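PDB 4DXF: staphylococcal enterotoxin-like toxin from Staphylococcus aureus, which probably binds carbohydrate, as a superantigen-like protein built from an OB-fold and a beta-grasp domain. Local coordinates for residues N75-V80 with I131-I136; N154-V159 with F176-K181; D125-K130 with R146-E151. All coordinates share one frame; numbering follows the deposited sequence.

How the contacts relate
Contact 1 joins the two domains of the superantigen fold, an OB-fold strand and the loop leading to helix 138-153 of the beta-grasp domain. Contacts 2 and 3 lie within the beta-grasp domain and involve that helix or the loop after it. Their centres are 13 Å apart, and they touch through Arg146. Its NH1 lies 2.9 Å from Tyr156 OH and 2.9 Å from Lys180 O, both probable hydrogen bonds. Contact 1 is farther off, its centre about 25 Å from that of contact 2 and about 19 Å from that of contact 3. Segments 125-130 and 131-136 adjoin in sequence, and along the chain contacts 1 and 3 cross, their segments alternating.

Contact 1 (N75-V80 with I131-I136); sequences NVDVFV and ITKEQI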
ATOM      1  N   ASN A  75     -14.483   8.726 -10.705  1.00 23.36           N
ATOM      2  CA  ASN A  75     -14.149   9.017  -9.303  1.00 22.47           C
ATOM      3  C   ASN A  75     -13.324   7.905  -8.656  1.00 20.53           C
ATOM      4  O   ASN A  75     -13.643   7.465  -7.555  1.00 22.40           O
ATOM      5  CB  ASN A  75     -15.325   9.179  -8.383  1.00 24.96           C
ATOM      6  CG  ASN A  75     -16.180  10.395  -8.732  1.00 32.87           C
ATOM      7  OD1 ASN A  75     -17.401  10.267  -8.884  1.00 43.52           O
ATOM      8  ND2 ASN A  75     -15.554  11.547  -8.858  1.00 32.83           N
ATOM      9  N   VAL A  76     -12.359   7.501  -9.428  1.00 21.11           N
ATOM     10  CA  VAL A  76     -11.310   6.524  -9.035  1.00 21.98           C
ATOM     11  C   VAL A  76      -9.988   7.255  -8.712  1.00 20.01           C
ATOM     12  O   VAL A  76      -9.516   8.116  -9.481  1.00 18.24           O
ATOM     13  CB  VAL A  76     -11.201   5.522 -10.210  1.00 23.56           C
ATOM     14  CG1 VAL A  76      -9.946   4.633 -10.110  1.00 27.46           C
ATOM     15  CG2 VAL A  76     -12.507   4.722 -10.138  1.00 26.75           C
ATOM     16  N   ASP A  77      -9.350   6.792  -7.604  1.00 18.82           N
ATOM     17  CA  ASP A  77      -8.011   7.215  -7.216  1.00 16.72           C
ATOM     18  C   ASP A  77      -7.216   5.858  -7.245  1.00 16.09           C
ATOM     19  O   ASP A  77      -7.806   4.852  -6.886  1.00 16.87           O
ATOM     20  CB  ASP A  77      -8.006   7.698  -5.778  1.00 16.78           C
ATOM     21  CG  ASP A  77      -8.513   9.123  -5.608  1.00 22.16           C
ATOM     22  OD1 ASP A  77      -9.070   9.640  -6.617  1.00 20.44           O
ATOM     23  OD2 ASP A  77      -8.340   9.664  -4.496  1.00 20.97           O
ATOM     24  N   VAL A  78      -5.984   5.897  -7.698  1.00 18.83           N
ATOM     25  CA  VAL A  78      -5.117   4.673  -7.678  1.00 18.30           C
ATOM     26  C   VAL A  78      -3.784   5.024  -7.101  1.00 17.49           C
ATOM     27  O   VAL A  78      -3.141   6.047  -7.473  1.00 16.49           O
ATOM     28  CB  VAL A  78      -4.968   4.101  -9.090  1.00 20.29           C
ATOM     29  CG1 VAL A  78      -4.279   2.695  -9.016  1.00 23.48           C
ATOM     30  CG2 VAL A  78      -6.335   3.884  -9.781  1.00 24.53           C
ATOM     31  N   PHE A  79      -3.343   4.148  -6.150  1.00 18.10           N
ATOM     32  CA  PHE A  79      -1.994   4.232  -5.656  1.00 18.95           C
ATOM     33  C   PHE A  79      -1.267   3.121  -6.478  1.00 19.97           C
ATOM     34  O   PHE A  79      -1.677   1.929  -6.334  1.00 19.59           O
ATOM     35  CB  PHE A  79      -2.010   3.939  -4.138  1.00 18.96           C
ATOM     36  CG  PHE A  79      -0.612   3.932  -3.569  1.00 20.26           C
ATOM     37  CD1 PHE A  79       0.063   5.124  -3.382  1.00 22.47           C
ATOM     38  CD2 PHE A  79       0.024   2.738  -3.299  1.00 19.80           C
ATOM     39  CE1 PHE A  79       1.447   5.152  -2.923  1.00 19.64           C
ATOM     40  CE2 PHE A  79       1.389   2.715  -2.869  1.00 20.02           C
ATOM     41  CZ  PHE A  79       2.098   3.909  -2.639  1.00 17.58           C
ATOM     42  N   VAL A  80      -0.236   3.520  -7.204  1.00 19.43           N
ATOM     43  CA  VAL A  80       0.483   2.710  -8.205  1.00 20.01           C
ATOM     44  C   VAL A  80       1.902   2.458  -7.734  1.00 19.34           C
ATOM     45  O   VAL A  80       2.640   3.377  -7.446  1.00 20.65           O
ATOM     46  CB  VAL A  80       0.497   3.375  -9.626  1.00 20.28           C
ATOM     47  CG1 VAL A  80       1.379   2.612 -10.672  1.00 16.96           C
ATOM     48  CG2 VAL A  80      -0.894   3.531 -10.120  1.00 21.09           C
ATOM     49  N   ILE A 131      -2.709  11.934   6.627  1.00 24.78           N
ATOM     50  CA  ILE A 131      -3.759  11.276   5.858  1.00 24.74           C
ATOM     51  C   ILE A 131      -4.562  12.349   5.115  1.00 25.13           C
ATOM     52  O   ILE A 131      -5.120  13.241   5.794  1.00 26.44           O
ATOM     53  CB  ILE A 131      -4.690  10.512   6.792  1.00 25.87           C
ATOM     54  CG1 ILE A 131      -3.866   9.329   7.376  1.00 23.13           C
ATOM     55  CG2 ILE A 131      -5.987  10.024   6.073  1.00 23.61           C
ATOM     56  CD1 ILE A 131      -4.470   8.724   8.626  1.00 28.40           C
ATOM     57  N   THR A 132      -4.603  12.228   3.799  1.00 23.13           N
ATOM     58  CA  THR A 132      -5.284  13.258   2.944  1.00 25.96           C
ATOM     59  C   THR A 132      -6.432  12.673   2.126  1.00 25.63           C
ATOM     60  O   THR A 132      -7.126  13.374   1.366  1.00 26.84           O
ATOM     61  CB  THR A 132      -4.279  13.945   2.029  1.00 26.53           C
ATOM     62  OG1 THR A 132      -3.651  12.994   1.141  1.00 29.15           O
ATOM     63  CG2 THR A 132      -3.214  14.693   2.884  1.00 28.72           C
ATOM     64  N   LYS A 133      -6.682  11.397   2.349  1.00 23.79           N
ATOM     65  CA  LYS A 133      -7.659  10.614   1.630  1.00 23.21           C
ATOM     66  C   LYS A 133      -8.744  10.034   2.494  1.00 23.47           C
ATOM     67  O   LYS A 133      -8.510   9.435   3.557  1.00 24.47           O
ATOM     68  CB  LYS A 133      -6.991   9.518   0.773  1.00 21.48           C
ATOM     69  CG  LYS A 133      -6.595   9.955  -0.641  1.00 22.18           C
ATOM     70  CD  LYS A 133      -5.780   8.888  -1.380  1.00 20.79           C
ATOM     71  CE  LYS A 133      -6.604   7.611  -1.851  1.00 19.13           C
ATOM     72  NZ  LYS A 133      -8.060   7.952  -2.430  1.00 17.55           N
ATOM     73  N   GLU A 134      -9.977  10.197   2.012  1.00 23.27           N
ATOM     74  CA  GLU A 134     -11.174   9.701   2.653  1.00 23.99           C
ATOM     75  C   GLU A 134     -11.158   8.180   2.752  1.00 22.23           C
ATOM     76  O   GLU A 134     -11.507   7.592   3.786  1.00 22.79           O
ATOM     77  CB  GLU A 134     -12.428  10.134   1.842  1.00 24.67           C
ATOM     78  CG  GLU A 134     -13.523  10.367   2.730  1.00 32.05           C
ATOM     79  CD  GLU A 134     -14.643  11.238   2.143  1.00 35.99           C
ATOM     80  OE1 GLU A 134     -14.727  11.450   0.915  1.00 34.61           O
ATOM     81  OE2 GLU A 134     -15.421  11.711   2.969  1.00 39.01           O
ATOM     82  N   GLN A 135     -10.733   7.567   1.659  1.00 21.79           N
ATOM     83  CA  GLN A 135     -10.687   6.124   1.611  1.00 22.21           C
ATOM     84  C   GLN A 135      -9.262   5.786   1.118  1.00 20.98           C
ATOM     85  O   GLN A 135      -8.828   6.268   0.110  1.00 19.12           O
ATOM     86  CB  GLN A 135     -11.696   5.618   0.622  1.00 20.72           C
ATOM     87  CG  GLN A 135     -11.884   4.125   0.754  1.00 26.93           C
ATOM     88  CD  GLN A 135     -12.897   3.565  -0.213  1.00 27.61           C
ATOM     89  OE1 GLN A 135     -12.636   3.465  -1.393  1.00 26.02           O
ATOM     90  NE2 GLN A 135     -14.042   3.198   0.289  1.00 31.30           N
ATOM     91  N   ILE A 136      -8.553   4.916   1.829  1.00 20.75           N
ATOM     92  CA  ILE A 136      -7.189   4.615   1.486  1.00 19.29           C
ATOM     93  C   ILE A 136      -7.045   3.092   1.459  1.00 17.70           C
ATOM     94  O   ILE A 136      -7.676   2.416   2.304  1.00 18.42           O
ATOM     95  CB  ILE A 136      -6.245   5.247   2.558  1.00 21.45           C
ATOM     96  CG1 ILE A 136      -4.788   5.058   2.135  1.00 20.51           C
ATOM     97  CG2 ILE A 136      -6.622   4.827   4.006  1.00 27.17           C
ATOM     98  CD1 ILE A 136      -3.894   5.911   2.909  1.00 29.41           C
TER
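Lys133 reaches out of its loop to form a buried salt bridge with Asp77 on strand 76-80. CB and CG carry its side chain toward the strand. CD then comes within 4.1 Å of Asp77 OD2. The chain bends at chi3 (72°) and again at chi4, and this turns its end in toward the carboxylate. CE lies 3.8 Å from Asp77 OD2. NZ closes the bridge at 2.7 Å from the same OD2. It meets that oxygen on the anti side, 22° out of the carboxylate plane. The two side chains point at each other across the gap. NZ also gives a weak hydrogen bond to Gln135 O, 3.1 Å away, and one to Thr98 OG1. The ammonium group therefore has three hydrogen-bond partners, one of them weak. Asp77 OD1 is bonded to Ser100 OG and Asn32 N, which helps to fix the rotation of the carboxylate. Partners of this kind probably ease the burial of both charges. Strand 76-80 runs antiparallel between strands 28-31 and 92-99 of the OB-fold sheet. Nearby, Phe79 touches helix 138-153, so the salt bridge sits at the junction of the two domains.

Contact 2 (N154-V159 with F176-K181); sequences NLYGNV and FELHKK
In the beta-grasp domain, the loop that follows helix 138-153 meets the turn just after strand 173-177, an edge strand of the sheet, through Tyr156, Leu155 and Leu178. Both segments turn here. Asn154 to Gly157 form a type II beta turn, closed by Gly157 N to Asn154 O at 2.9 Å. Glu177 to Lys180 form a type I turn. The phenol of Tyr156 spans the distance between them. Its OH donates to Leu178 O at 2.6 Å, in the carbonyl plane and on a lone pair, with a C=O...donor angle of 131°. The carbonyl oxygen lies at the edge of the Tyr156 ring, near the ring plane. The same hydroxyl is bonded to Arg146 NH1 on the helix, and that nitrogen also holds Lys180 O. Arg146 thus ties the hydroxyl and the second turn to the helix. Beside this polar link the leucines make an apolar contact. Leu155 CD1 and Leu178 CD1 are 4.0 Å apart, and the two side chains cross obliquely. Both also touch Ile203 of strand 196-203. Leu155 has CG anti to its own backbone nitrogen (chi1 180°), which lays the branch point against the neighbouring phenol. Leu155 CG sits over the centre of the Tyr156 ring, 3.5 Å above its plane.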
ATOM      1  N   ASN A 154      15.886   1.767   9.550  1.00 27.72           N
ATOM      2  CA  ASN A 154      16.698   0.696   9.002  1.00 29.49           C
ATOM      3  C   ASN A 154      16.006  -0.653   8.863  1.00 28.99           C
ATOM      4  O   ASN A 154      16.639  -1.731   8.910  1.00 29.59           O
ATOM      5  CB  ASN A 154      18.071   0.573   9.733  1.00 31.53           C
ATOM      6  CG  ASN A 154      19.106  -0.136   8.877  1.00 32.99           C
ATOM      7  OD1 ASN A 154      19.102  -0.009   7.627  1.00 37.18           O
ATOM      8  ND2 ASN A 154      19.996  -0.909   9.529  1.00 36.73           N
ATOM      9  N   LEU A 155      14.676  -0.628   8.616  1.00 26.55           N
ATOM     10  CA  LEU A 155      14.030  -1.877   8.335  1.00 24.66           C
ATOM     11  C   LEU A 155      14.649  -2.510   7.125  1.00 24.73           C
ATOM     12  O   LEU A 155      15.002  -1.867   6.135  1.00 24.44           O
ATOM     13  CB  LEU A 155      12.514  -1.714   8.099  1.00 25.50           C
ATOM     14  CG  LEU A 155      11.770  -3.029   7.786  1.00 21.71           C
ATOM     15  CD1 LEU A 155      11.474  -3.829   9.005  1.00 21.13           C
ATOM     16  CD2 LEU A 155      10.430  -2.458   7.183  1.00 22.95           C
ATOM     17  N   TYR A 156      14.790  -3.812   7.232  1.00 26.69           N
ATOM     18  CA  TYR A 156      15.432  -4.647   6.215  1.00 27.49           C
ATOM     19  C   TYR A 156      16.922  -4.379   6.090  1.00 30.25           C
ATOM     20  O   TYR A 156      17.517  -4.716   5.072  1.00 30.79           O
ATOM     21  CB  TYR A 156      14.722  -4.652   4.854  1.00 28.61           C
ATOM     22  CG  TYR A 156      13.248  -4.980   4.960  1.00 26.58           C
ATOM     23  CD1 TYR A 156      12.782  -6.043   5.753  1.00 24.24           C
ATOM     24  CD2 TYR A 156      12.294  -4.197   4.266  1.00 25.37           C
ATOM     25  CE1 TYR A 156      11.405  -6.355   5.851  1.00 22.73           C
ATOM     26  CE2 TYR A 156      10.936  -4.493   4.356  1.00 22.55           C
ATOM     27  CZ  TYR A 156      10.466  -5.518   5.164  1.00 22.10           C
ATOM     28  OH  TYR A 156       9.108  -5.886   5.356  1.00 23.76           O
ATOM     29  N   GLY A 157      17.487  -3.811   7.153  1.00 31.14           N
ATOM     30  CA  GLY A 157      18.924  -3.555   7.234  1.00 32.89           C
ATOM     31  C   GLY A 157      19.510  -4.678   8.068  1.00 33.10           C
ATOM     32  O   GLY A 157      19.794  -5.747   7.537  1.00 34.13           O
ATOM     33  N   ASN A 158      19.577  -4.419   9.377  1.00 34.58           N
ATOM     34  CA  ASN A 158      19.973  -5.305  10.474  1.00 36.28           C
ATOM     35  C   ASN A 158      18.864  -6.316  10.804  1.00 35.18           C
ATOM     36  O   ASN A 158      19.140  -7.509  11.020  1.00 35.32           O
ATOM     37  CB  ASN A 158      20.265  -4.438  11.733  1.00 38.34           C
ATOM     38  CG  ASN A 158      19.144  -3.277  11.961  1.00 45.62           C
ATOM     39  OD1 ASN A 158      18.139  -3.199  11.214  1.00 50.35           O
ATOM     40  ND2 ASN A 158      19.336  -2.407  12.981  1.00 49.11           N
ATOM     41  N   VAL A 159      17.602  -5.853  10.814  1.00 32.61           N
ATOM     42  CA  VAL A 159      16.456  -6.692  11.222  1.00 32.01           C
ATOM     43  C   VAL A 159      15.287  -6.492  10.224  1.00 31.57           C
ATOM     44  O   VAL A 159      15.164  -5.408   9.622  1.00 31.07           O
ATOM     45  CB  VAL A 159      15.934  -6.424  12.671  1.00 32.35           C
ATOM     46  CG1 VAL A 159      16.856  -7.069  13.775  1.00 33.32           C
ATOM     47  CG2 VAL A 159      15.694  -4.937  12.936  1.00 34.27           C
ATOM     48  N   PHE A 176       0.025  -5.925   9.177  1.00 24.75           N
ATOM     49  CA  PHE A 176       0.908  -6.278   8.081  1.00 23.28           C
ATOM     50  C   PHE A 176       2.180  -6.906   8.682  1.00 24.67           C
ATOM     51  O   PHE A 176       2.909  -6.227   9.369  1.00 23.55           O
ATOM     52  CB  PHE A 176       1.373  -5.055   7.301  1.00 25.74           C
ATOM     53  CG  PHE A 176       0.257  -4.113   6.887  1.00 24.29           C
ATOM     54  CD1 PHE A 176      -0.916  -4.608   6.365  1.00 25.64           C
ATOM     55  CD2 PHE A 176       0.451  -2.723   6.993  1.00 27.11           C
ATOM     56  CE1 PHE A 176      -1.948  -3.696   5.958  1.00 21.38           C
ATOM     57  CE2 PHE A 176      -0.542  -1.816   6.624  1.00 26.67           C
ATOM     58  CZ  PHE A 176      -1.751  -2.276   6.117  1.00 22.66           C
ATOM     59  N   GLU A 177       2.370  -8.205   8.488  1.00 24.04           N
ATOM     60  CA  GLU A 177       3.624  -8.898   8.938  1.00 24.01           C
ATOM     61  C   GLU A 177       4.751  -8.503   8.055  1.00 22.33           C
ATOM     62  O   GLU A 177       4.669  -8.546   6.841  1.00 22.46           O
ATOM     63  CB  GLU A 177       3.399 -10.456   8.889  1.00 24.09           C
ATOM     64  CG  GLU A 177       2.263 -10.880   9.788  1.00 25.64           C
ATOM     65  CD  GLU A 177       2.582 -10.792  11.317  1.00 39.12           C
ATOM     66  OE1 GLU A 177       3.764 -10.743  11.738  1.00 40.16           O
ATOM     67  OE2 GLU A 177       1.648 -10.774  12.132  1.00 41.14           O
ATOM     68  N   LEU A 178       5.829  -8.002   8.669  1.00 23.78           N
ATOM     69  CA  LEU A 178       6.961  -7.468   7.930  1.00 24.20           C
ATOM     70  C   LEU A 178       7.890  -8.526   7.307  1.00 25.15           C
ATOM     71  O   LEU A 178       8.657  -8.198   6.473  1.00 21.98           O
ATOM     72  CB  LEU A 178       7.761  -6.500   8.852  1.00 23.79           C
ATOM     73  CG  LEU A 178       6.924  -5.344   9.429  1.00 25.56           C
ATOM     74  CD1 LEU A 178       7.835  -4.663  10.407  1.00 21.20           C
ATOM     75  CD2 LEU A 178       6.638  -4.472   8.234  1.00 24.44           C
ATOM     76  N   HIS A 179       7.796  -9.803   7.685  1.00 26.24           N
ATOM     77  CA  HIS A 179       8.716 -10.785   7.068  1.00 27.82           C
ATOM     78  C   HIS A 179       8.304 -11.209   5.659  1.00 28.34           C
ATOM     79  O   HIS A 179       9.025 -11.984   4.999  1.00 30.07           O
ATOM     80  CB  HIS A 179       8.816 -12.063   7.964  1.00 28.89           C
ATOM     81  CG  HIS A 179       7.555 -12.862   8.027  1.00 33.14           C
ATOM     82  ND1 HIS A 179       6.592 -12.657   8.989  1.00 37.48           N
ATOM     83  CD2 HIS A 179       7.091 -13.865   7.232  1.00 34.85           C
ATOM     84  CE1 HIS A 179       5.586 -13.485   8.777  1.00 42.00           C
ATOM     85  NE2 HIS A 179       5.875 -14.239   7.730  1.00 38.18           N
ATOM     86  N   LYS A 180       7.120 -10.774   5.189  1.00 26.95           N
ATOM     87  CA  LYS A 180       6.655 -11.205   3.864  1.00 27.40           C
ATOM     88  C   LYS A 180       6.079  -9.982   3.135  1.00 26.63           C
ATOM     89  O   LYS A 180       5.735  -9.038   3.804  1.00 24.25           O
ATOM     90  CB  LYS A 180       5.587 -12.324   3.964  1.00 27.42           C
ATOM     91  CG  LYS A 180       4.351 -12.061   4.829  1.00 30.71           C
ATOM     92  CD  LYS A 180       3.414 -13.316   4.724  1.00 38.07           C
ATOM     93  CE  LYS A 180       2.123 -13.075   5.494  1.00 42.40           C
ATOM     94  NZ  LYS A 180       1.132 -14.237   5.371  1.00 45.51           N
ATOM     95  N   LYS A 181       6.096  -9.980   1.811  1.00 26.01           N
ATOM     96  CA  LYS A 181       5.396  -8.858   1.074  1.00 26.93           C
ATOM     97  C   LYS A 181       3.880  -8.903   1.426  1.00 27.96           C
ATOM     98  O   LYS A 181       3.303  -9.992   1.773  1.00 26.55           O
ATOM     99  CB  LYS A 181       5.670  -8.991  -0.418  1.00 28.84           C
ATOM    100  CG  LYS A 181       4.935  -8.041  -1.313  1.00 31.71           C
ATOM    101  CD  LYS A 181       4.714  -8.692  -2.650  1.00 36.42           C
ATOM    102  CE  LYS A 181       5.440  -8.025  -3.736  1.00 39.92           C
ATOM    103  NZ  LYS A 181       4.807  -8.400  -5.056  1.00 39.92           N
TER

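Contact 3 (D125-K130 with R146-E151); sequences DVSEFK and RKQLIE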
ATOM      1  N   ASP A 125      10.658   5.007  18.758  1.00 32.58           N
ATOM      2  CA  ASP A 125      10.704   6.187  17.866  1.00 32.81           C
ATOM      3  C   ASP A 125       9.239   6.509  17.579  1.00 31.37           C
ATOM      4  O   ASP A 125       8.352   5.699  17.878  1.00 31.07           O
ATOM      5  CB  ASP A 125      11.504   5.902  16.577  1.00 33.64           C
ATOM      6  CG  ASP A 125      11.725   7.147  15.683  1.00 40.34           C
ATOM      7  OD1 ASP A 125      11.735   8.306  16.223  1.00 45.12           O
ATOM      8  OD2 ASP A 125      11.879   6.963  14.424  1.00 45.02           O
ATOM      9  N   VAL A 126       9.024   7.691  17.023  1.00 30.86           N
ATOM     10  CA  VAL A 126       7.707   8.226  16.800  1.00 31.81           C
ATOM     11  C   VAL A 126       7.720   8.984  15.462  1.00 30.97           C
ATOM     12  O   VAL A 126       8.757   9.508  14.966  1.00 30.49           O
ATOM     13  CB  VAL A 126       7.225   9.091  17.996  1.00 32.71           C
ATOM     14  CG1 VAL A 126       7.318   8.293  19.282  1.00 33.57           C
ATOM     15  CG2 VAL A 126       8.047  10.385  18.106  1.00 35.17           C
ATOM     16  N   SER A 127       6.573   8.939  14.796  1.00 32.27           N
ATOM     17  CA  SER A 127       6.385   9.740  13.618  1.00 32.37           C
ATOM     18  C   SER A 127       4.894  10.097  13.548  1.00 32.23           C
ATOM     19  O   SER A 127       4.126   9.809  14.460  1.00 31.51           O
ATOM     20  CB  SER A 127       6.939   9.034  12.359  1.00 32.86           C
ATOM     21  OG  SER A 127       6.015   8.127  11.794  1.00 35.87           O
ATOM     22  N   GLU A 128       4.518  10.794  12.501  1.00 34.21           N
ATOM     23  CA  GLU A 128       3.145  11.230  12.351  1.00 34.67           C
ATOM     24  C   GLU A 128       2.793  10.841  10.902  1.00 32.50           C
ATOM     25  O   GLU A 128       3.523  11.201   9.986  1.00 36.06           O
ATOM     26  CB  GLU A 128       3.086  12.734  12.511  1.00 35.23           C
ATOM     27  CG  GLU A 128       1.684  13.249  12.706  1.00 43.67           C
ATOM     28  CD  GLU A 128       1.643  14.681  13.258  1.00 52.88           C
ATOM     29  OE1 GLU A 128       2.667  15.111  13.858  1.00 54.35           O
ATOM     30  OE2 GLU A 128       0.577  15.360  13.103  1.00 57.37           O
ATOM     31  N   PHE A 129       1.690  10.155  10.675  1.00 30.21           N
ATOM     32  CA  PHE A 129       1.379   9.707   9.317  1.00 27.04           C
ATOM     33  C   PHE A 129       0.250  10.618   8.827  1.00 25.69           C
ATOM     34  O   PHE A 129      -0.784  10.616   9.413  1.00 24.72           O
ATOM     35  CB  PHE A 129       0.924   8.244   9.309  1.00 26.76           C
ATOM     36  CG  PHE A 129       0.776   7.692   7.923  1.00 28.38           C
ATOM     37  CD1 PHE A 129       1.892   7.273   7.211  1.00 26.53           C
ATOM     38  CD2 PHE A 129      -0.492   7.585   7.324  1.00 27.23           C
ATOM     39  CE1 PHE A 129       1.770   6.754   5.926  1.00 28.38           C
ATOM     40  CE2 PHE A 129      -0.618   7.092   6.036  1.00 26.94           C
ATOM     41  CZ  PHE A 129       0.504   6.685   5.316  1.00 25.93           C
ATOM     42  N   LYS A 130       0.501  11.394   7.788  1.00 27.03           N
ATOM     43  CA  LYS A 130      -0.446  12.404   7.339  1.00 26.40           C
ATOM     44  C   LYS A 130      -1.426  11.730   6.396  1.00 24.97           C
ATOM     45  O   LYS A 130      -1.015  11.085   5.450  1.00 26.73           O
ATOM     46  CB  LYS A 130       0.319  13.539   6.616  1.00 28.22           C
ATOM     47  N   ARG A 146       6.215   0.971   5.120  1.00 19.27           N
ATOM     48  CA  ARG A 146       7.521   0.206   5.061  1.00 20.94           C
ATOM     49  C   ARG A 146       8.654   1.051   4.499  1.00 21.27           C
ATOM     50  O   ARG A 146       9.766   1.030   5.026  1.00 19.92           O
ATOM     51  CB  ARG A 146       7.358  -1.087   4.265  1.00 19.55           C
ATOM     52  CG  ARG A 146       6.411  -2.006   4.971  1.00 20.97           C
ATOM     53  CD  ARG A 146       6.642  -3.482   4.479  1.00 19.83           C
ATOM     54  NE  ARG A 146       5.402  -4.233   4.538  1.00 18.89           N
ATOM     55  CZ  ARG A 146       5.288  -5.555   4.526  1.00 23.86           C
ATOM     56  NH1 ARG A 146       6.398  -6.340   4.562  1.00 21.54           N
ATOM     57  NH2 ARG A 146       4.071  -6.054   4.470  1.00 21.58           N
ATOM     58  N   LYS A 147       8.409   1.826   3.417  1.00 20.55           N
ATOM     59  CA  LYS A 147       9.391   2.684   2.879  1.00 20.12           C
ATOM     60  C   LYS A 147       9.935   3.600   3.936  1.00 20.97           C
ATOM     61  O   LYS A 147      11.175   3.726   4.029  1.00 22.65           O
ATOM     62  CB  LYS A 147       8.834   3.525   1.702  1.00 20.56           C
ATOM     63  CG  LYS A 147       9.890   4.399   1.075  1.00 21.67           C
ATOM     64  CD  LYS A 147       9.366   5.167  -0.168  1.00 21.77           C
ATOM     65  CE  LYS A 147       9.565   4.315  -1.428  1.00 28.87           C
ATOM     66  NZ  LYS A 147       9.071   5.015  -2.647  1.00 29.40           N
ATOM     67  N   GLN A 148       9.069   4.273   4.676  1.00 21.52           N
ATOM     68  CA  GLN A 148       9.496   5.142   5.773  1.00 22.95           C
ATOM     69  C   GLN A 148      10.376   4.394   6.795  1.00 24.25           C
ATOM     70  O   GLN A 148      11.399   4.937   7.301  1.00 24.28           O
ATOM     71  CB  GLN A 148       8.302   5.713   6.478  1.00 24.81           C
ATOM     72  CG  GLN A 148       8.704   6.652   7.643  1.00 28.36           C
ATOM     73  CD  GLN A 148       7.517   6.975   8.544  1.00 33.99           C
ATOM     74  OE1 GLN A 148       6.395   7.144   8.064  1.00 33.06           O
ATOM     75  NE2 GLN A 148       7.757   7.069   9.861  1.00 33.97           N
ATOM     76  N   LEU A 149      10.012   3.160   7.076  1.00 21.86           N
ATOM     77  CA  LEU A 149      10.746   2.404   8.125  1.00 23.39           C
ATOM     78  C   LEU A 149      12.090   1.979   7.641  1.00 24.39           C
ATOM     79  O   LEU A 149      13.056   1.888   8.476  1.00 24.48           O
ATOM     80  CB  LEU A 149       9.913   1.168   8.573  1.00 22.55           C
ATOM     81  CG  LEU A 149       8.629   1.437   9.377  1.00 21.49           C
ATOM     82  CD1 LEU A 149       7.841   0.172   9.498  1.00 21.93           C
ATOM     83  CD2 LEU A 149       8.863   2.080  10.766  1.00 21.57           C
ATOM     84  N   ILE A 150      12.178   1.645   6.348  1.00 23.98           N
ATOM     85  CA  ILE A 150      13.452   1.423   5.684  1.00 25.95           C
ATOM     86  C   ILE A 150      14.336   2.659   5.777  1.00 27.77           C
ATOM     87  O   ILE A 150      15.506   2.567   6.207  1.00 26.45           O
ATOM     88  CB  ILE A 150      13.289   0.944   4.212  1.00 25.79           C
ATOM     89  CG1 ILE A 150      12.527  -0.390   4.211  1.00 24.09           C
ATOM     90  CG2 ILE A 150      14.650   0.957   3.448  1.00 27.85           C
ATOM     91  CD1 ILE A 150      12.103  -0.885   2.787  1.00 21.74           C
ATOM     92  N   GLU A 151      13.794   3.808   5.393  1.00 27.87           N
ATOM     93  CA  GLU A 151      14.563   5.034   5.292  1.00 28.99           C
ATOM     94  C   GLU A 151      14.975   5.579   6.652  1.00 30.86           C
ATOM     95  O   GLU A 151      16.112   6.101   6.774  1.00 31.08           O
ATOM     96  CB  GLU A 151      13.740   6.091   4.513  1.00 30.02           C
ATOM     97  CG  GLU A 151      13.726   5.875   2.974  1.00 31.61           C
ATOM     98  CD  GLU A 151      12.748   6.852   2.231  1.00 36.62           C
ATOM     99  OE1 GLU A 151      12.132   7.736   2.877  1.00 41.11           O
ATOM    100  OE2 GLU A 151      12.593   6.718   1.010  1.00 38.04           O
TER
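The flat amide of Gln148 meets Ser127 OG almost in its own plane, 10° out of it. The strand residues contact this group at its nitrogen and do not lie over its faces. NE2 donates to Ser127 OG at 2.8 Å, and the N-H...acceptor angle of 161° makes the bond fairly straight. Ser127 CB lies beside the bond, 3.3 Å from NE2 and off to one side of the amide plane. The other flat group nearby is the ring of Phe129. Its CD1 comes to 4.6 Å from Gln148 OE1, so it stands beside the amide without touching it. The ring packs instead on Leu141 and Leu145 of the helix and on Ile199 of the sheet.

Gln148 spans the gap with an extended chain. CG stands opposite the backbone nitrogen, and the chain stays extended at chi2, which carries the amide straight from the helix to the strand. Ser127 turns its OG between the backbone nitrogen and the carbonyl carbon (chi1 84°), and the hydroxyl meets the amide there. A second polar link lies farther along: Asp125 OD2 is bonded to Asn153 ND2, near the end of the helix. Deeper in, Leu149 touches Ile113 and Val201, so the helix has an apolar side on the sheet and a polar margin near strand 122-131, an edge strand of the sheet. A helix laid across a mixed sheet in this way is characteristic of the beta-grasp fold, the ubiquitin-like domain of staphylococcal and streptococcal superantigens.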